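Local coordinates for sugar phosphate isomerase/epimerase (Parabacteroides distasonis, PDB 3OBE), which probably acts as an isomerase or epimerase of sugar phosphates, built on a xylose isomerase-like TIM barrel, at residues 142-153 with 203-213. Residues are numbered along the deposited sequence; the frame is centred on the assembly and turned at random. Where two conformers were deposited one is given.
Sequences EDDAKVVSEIFN and LFLKNTDPDKV
Phe204 enters helix 142-153 as a knob into a hole, its ring lodged among Ala145, Val148, Ser149 and Phe152. The two phenyl groups form an edge-to-face (T-shaped) pair: Phe152 turns its edge to Phe204, with centroids 5.5 Å apart and planes at 67°, and Phe152 CE2 stands over the centre of the Phe204 face. Val148 CG1 meets Phe204 CE1 at 3.8 Å, a branch placed by a chi1 of 168° that sets it opposite the backbone N. One turn earlier, the small Ala145 offers its methyl to Leu203, CB lying 3.8 Å from Leu203 CD1, while the aliphatic part of Glu142, in the conformer given, packs on Leu203 and its carboxylate forms a salt bridge with Lys180.

Both segments belong to the α/β framework of the TIM barrel: helix 142-160 leads into strand 165-169, and the loop after helix 200-207 into the adjacent parallel strand 213-218. Tyr168 of the first strand meets both rings, and Phe215 of the second touches Phe204.

Polar contacts gather where that loop passes the helix. Asn153, whose short amide can both accept and donate, takes the N-H of Asp209 on OD1 at 2.9 Å in a nearly straight bond (171°); its ND2 reaches Asn207 O weakly. Ser149 suits burial because OG donates back to Ala145 O (2.8 Å), on the opposite face of that carbonyl from Ser149 N. Thr208 OG1 donates to Phe204 O and is also hydrogen-bonded to Arg239, while its methyl CG2 packs on Ser149 CB at 3.8 Å. Farther along, Lys212 lays its extended methylenes against Asn153, CD lying 3.5 Å from Asn153 O.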
loop_
_atom_site.group_PDB
_atom_site.type_symbol
_atom_site.label_atom_id
_atom_site.label_comp_id
_atom_site.label_asym_id
_atom_site.label_seq_id
_atom_site.Cartn_x
_atom_site.Cartn_y
_atom_site.Cartn_z
ATOM N N GLU A 142 24.625 2.913 2.078
ATOM C CA GLU A 142 24.208 1.511 2.145
ATOM C C GLU A 142 23.958 1.037 3.561
ATOM O O GLU A 142 22.962 0.359 3.795
ATOM C CB GLU A 142 25.236 0.561 1.497
ATOM C CG GLU A 142 25.132 0.479 0.005
ATOM C CD GLU A 142 25.814 -0.762 -0.575
ATOM O OE1 GLU A 142 26.087 -1.740 0.167
ATOM O OE2 GLU A 142 26.100 -0.739 -1.793
ATOM N N ASP A 143 24.834 1.408 4.496
ATOM C CA ASP A 143 24.715 0.921 5.877
ATOM C C ASP A 143 23.368 1.330 6.474
ATOM O O ASP A 143 22.732 0.521 7.142
ATOM C CB ASP A 143 25.851 1.403 6.798
ATOM C CG ASP A 143 27.206 0.723 6.490
ATOM O OD1 ASP A 143 27.246 -0.298 5.735
ATOM O OD2 ASP A 143 28.212 1.228 7.017
ATOM N N ASP A 144 22.904 2.553 6.166
ATOM C CA ASP A 144 21.604 3.003 6.658
ATOM C C ASP A 144 20.498 2.111 6.127
ATOM O O ASP A 144 19.573 1.778 6.856
ATOM C CB ASP A 144 21.315 4.428 6.190
ATOM C CG ASP A 144 22.274 5.458 6.744
ATOM O OD1 ASP A 144 22.977 5.222 7.742
ATOM O OD2 ASP A 144 22.306 6.524 6.112
ATOM N N ALA A 145 20.566 1.764 4.834
ATOM C CA ALA A 145 19.614 0.872 4.217
ATOM C C ALA A 145 19.630 -0.537 4.833
ATOM O O ALA A 145 18.600 -1.147 4.973
ATOM C CB ALA A 145 19.873 0.802 2.704
ATOM N N LYS A 146 20.815 -1.049 5.150
ATOM C CA LYS A 146 20.919 -2.345 5.816
ATOM C C LYS A 146 20.316 -2.378 7.214
ATOM O O LYS A 146 19.575 -3.295 7.535
ATOM C CB LYS A 146 22.373 -2.817 5.846
ATOM C CG LYS A 146 22.929 -3.150 4.457
ATOM C CD LYS A 146 24.381 -3.598 4.547
ATOM C CE LYS A 146 24.797 -4.461 3.368
ATOM N NZ LYS A 146 26.123 -5.138 3.693
ATOM N N VAL A 147 20.537 -1.345 8.010
ATOM C CA VAL A 147 19.971 -1.295 9.344
ATOM C C VAL A 147 18.438 -1.186 9.262
ATOM O O VAL A 147 17.704 -1.854 10.041
ATOM C CB VAL A 147 20.548 -0.150 10.235
ATOM C CG1 VAL A 147 19.836 -0.156 11.639
ATOM C CG2 VAL A 147 22.084 -0.340 10.442
ATOM N N VAL A 148 17.963 -0.358 8.350
ATOM C CA VAL A 148 16.550 -0.264 8.101
ATOM C C VAL A 148 15.987 -1.620 7.686
ATOM O O VAL A 148 14.941 -2.038 8.186
ATOM C CB VAL A 148 16.187 0.874 7.068
ATOM C CG1 VAL A 148 14.716 0.736 6.600
ATOM C CG2 VAL A 148 16.404 2.228 7.706
ATOM N N SER A 149 16.680 -2.315 6.791
ATOM C CA SER A 149 16.204 -3.628 6.358
ATOM C C SER A 149 16.108 -4.615 7.530
ATOM O O SER A 149 15.175 -5.423 7.571
ATOM C CB SER A 149 17.073 -4.215 5.254
ATOM O OG SER A 149 17.090 -3.349 4.140
ATOM N N GLU A 150 17.062 -4.558 8.459
ATOM C CA GLU A 150 17.054 -5.439 9.621
ATOM C C GLU A 150 15.844 -5.186 10.504
ATOM O O GLU A 150 15.242 -6.120 11.010
ATOM C CB GLU A 150 18.310 -5.269 10.451
ATOM C CG GLU A 150 19.535 -5.746 9.718
ATOM C CD GLU A 150 20.816 -5.535 10.450
ATOM O OE1 GLU A 150 20.799 -5.282 11.680
ATOM O OE2 GLU A 150 21.875 -5.688 9.754
ATOM N N ILE A 151 15.488 -3.920 10.671
ATOM C CA ILE A 151 14.303 -3.507 11.422
ATOM C C ILE A 151 13.010 -3.970 10.708
ATOM O O ILE A 151 12.092 -4.474 11.346
ATOM C CB ILE A 151 14.286 -1.983 11.598
ATOM C CG1 ILE A 151 15.399 -1.590 12.596
ATOM C CG2 ILE A 151 12.894 -1.537 12.059
ATOM C CD1 ILE A 151 15.804 -0.087 12.653
ATOM N N PHE A 152 12.964 -3.826 9.400
ATOM C CA PHE A 152 11.840 -4.355 8.581
ATOM C C PHE A 152 11.680 -5.867 8.715
ATOM O O PHE A 152 10.579 -6.334 8.884
ATOM C CB PHE A 152 12.008 -3.968 7.117
ATOM C CG PHE A 152 11.812 -2.489 6.808
ATOM C CD1 PHE A 152 11.369 -1.573 7.740
ATOM C CD2 PHE A 152 12.056 -2.060 5.529
ATOM C CE1 PHE A 152 11.151 -0.253 7.368
ATOM C CE2 PHE A 152 11.826 -0.778 5.144
ATOM C CZ PHE A 152 11.391 0.132 6.072
ATOM N N ASN A 153 12.790 -6.623 8.655
ATOM C CA ASN A 153 12.778 -8.060 8.917
ATOM C C ASN A 153 12.146 -8.398 10.265
ATOM O O ASN A 153 11.267 -9.245 10.340
ATOM C CB ASN A 153 14.162 -8.648 8.821
ATOM C CG ASN A 153 14.591 -8.936 7.407
ATOM O OD1 ASN A 153 13.791 -9.078 6.503
ATOM N ND2 ASN A 153 15.910 -9.051 7.219
ATOM N N LEU A 203 18.429 -2.191 -2.439
ATOM C CA LEU A 203 19.022 -2.525 -1.190
ATOM C C LEU A 203 17.994 -3.121 -0.204
ATOM O O LEU A 203 18.309 -4.082 0.501
ATOM C CB LEU A 203 19.726 -1.316 -0.576
ATOM C CG LEU A 203 20.960 -0.865 -1.331
ATOM C CD1 LEU A 203 21.317 0.577 -0.828
ATOM C CD2 LEU A 203 22.105 -1.898 -1.156
ATOM N N PHE A 204 16.798 -2.556 -0.152
ATOM C CA PHE A 204 15.760 -3.087 0.720
ATOM C C PHE A 204 15.361 -4.492 0.276
ATOM O O PHE A 204 15.253 -5.405 1.105
ATOM C CB PHE A 204 14.496 -2.227 0.746
ATOM C CG PHE A 204 14.602 -0.916 1.442
ATOM C CD1 PHE A 204 15.642 -0.569 2.287
ATOM C CD2 PHE A 204 13.622 0.010 1.228
ATOM C CE1 PHE A 204 15.657 0.674 2.927
ATOM C CE2 PHE A 204 13.628 1.214 1.854
ATOM C CZ PHE A 204 14.647 1.575 2.693
ATOM N N LEU A 205 15.189 -4.694 -1.011
ATOM C CA LEU A 205 14.920 -6.042 -1.525
ATOM C C LEU A 205 15.978 -7.060 -1.155
ATOM O O LEU A 205 15.671 -8.177 -0.683
ATOM C CB LEU A 205 14.722 -5.977 -3.045
ATOM C CG LEU A 205 13.408 -5.300 -3.467
ATOM C CD1 LEU A 205 13.525 -4.653 -4.859
ATOM C CD2 LEU A 205 12.227 -6.287 -3.492
ATOM N N LYS A 206 17.215 -6.701 -1.423
ATOM C CA LYS A 206 18.327 -7.640 -1.226
ATOM C C LYS A 206 18.648 -7.909 0.214
ATOM O O LYS A 206 19.216 -8.973 0.541
ATOM C CB LYS A 206 19.567 -7.197 -1.967
ATOM C CG LYS A 206 19.260 -7.000 -3.448
ATOM C CD LYS A 206 19.908 -7.907 -4.378
ATOM C CE LYS A 206 20.038 -7.239 -5.735
ATOM N NZ LYS A 206 20.618 -8.146 -6.735
ATOM N N ASN A 207 18.264 -7.000 1.108
ATOM C CA ASN A 207 18.586 -7.151 2.521
ATOM C C ASN A 207 17.397 -7.530 3.412
ATOM O O ASN A 207 17.535 -7.564 4.624
ATOM C CB ASN A 207 19.274 -5.875 3.036
ATOM C CG ASN A 207 20.680 -5.757 2.484
ATOM O OD1 ASN A 207 21.561 -6.507 2.886
ATOM N ND2 ASN A 207 20.879 -4.870 1.514
ATOM N N THR A 208 16.261 -7.855 2.794
ATOM C CA THR A 208 15.088 -8.366 3.530
ATOM C C THR A 208 14.769 -9.787 3.086
ATOM O O THR A 208 15.070 -10.187 1.976
ATOM C CB THR A 208 13.832 -7.488 3.379
ATOM O OG1 THR A 208 13.508 -7.280 2.007
ATOM C CG2 THR A 208 14.065 -6.121 4.020
ATOM N N ASP A 209 14.231 -10.538 4.026
ATOM C CA ASP A 209 13.877 -11.941 3.816
ATOM C C ASP A 209 12.529 -12.033 3.168
ATOM O O ASP A 209 11.555 -11.523 3.754
ATOM C CB ASP A 209 13.795 -12.591 5.199
ATOM C CG ASP A 209 13.584 -14.088 5.166
ATOM O OD1 ASP A 209 12.998 -14.672 4.212
ATOM O OD2 ASP A 209 13.977 -14.710 6.191
ATOM N N PRO A 210 12.405 -12.769 2.028
ATOM C CA PRO A 210 11.096 -12.889 1.362
ATOM C C PRO A 210 9.998 -13.465 2.254
ATOM O O PRO A 210 8.846 -13.156 2.043
ATOM C CB PRO A 210 11.356 -13.818 0.163
ATOM C CG PRO A 210 12.873 -13.803 -0.051
ATOM C CD PRO A 210 13.515 -13.367 1.247
ATOM N N ASP A 211 10.354 -14.289 3.226
ATOM C CA ASP A 211 9.360 -14.868 4.139
ATOM C C ASP A 211 8.926 -13.901 5.241
ATOM O O ASP A 211 7.926 -14.143 5.928
ATOM C CB ASP A 211 9.897 -16.185 4.728
ATOM C CG ASP A 211 10.119 -17.278 3.649
ATOM O OD1 ASP A 211 9.391 -17.266 2.614
ATOM O OD2 ASP A 211 11.029 -18.128 3.849
ATOM N N LYS A 212 9.651 -12.801 5.433
ATOM C CA LYS A 212 9.301 -11.802 6.450
ATOM C C LYS A 212 8.733 -10.499 5.845
ATOM O O LYS A 212 7.957 -9.858 6.473
ATOM C CB LYS A 212 10.518 -11.430 7.275
ATOM C CG LYS A 212 11.102 -12.574 8.104
ATOM C CD LYS A 212 12.415 -12.142 8.759
ATOM C CE LYS A 212 13.177 -13.299 9.422
ATOM N NZ LYS A 212 14.488 -12.869 9.944
ATOM N N VAL A 213 9.223 -10.104 4.673
ATOM C CA VAL A 213 8.962 -8.812 4.102
ATOM C C VAL A 213 8.547 -8.929 2.649
ATOM O O VAL A 213 9.235 -9.581 1.857
ATOM C CB VAL A 213 10.224 -7.922 4.196
ATOM C CG1 VAL A 213 10.064 -6.587 3.391
ATOM C CG2 VAL A 213 10.554 -7.646 5.659
#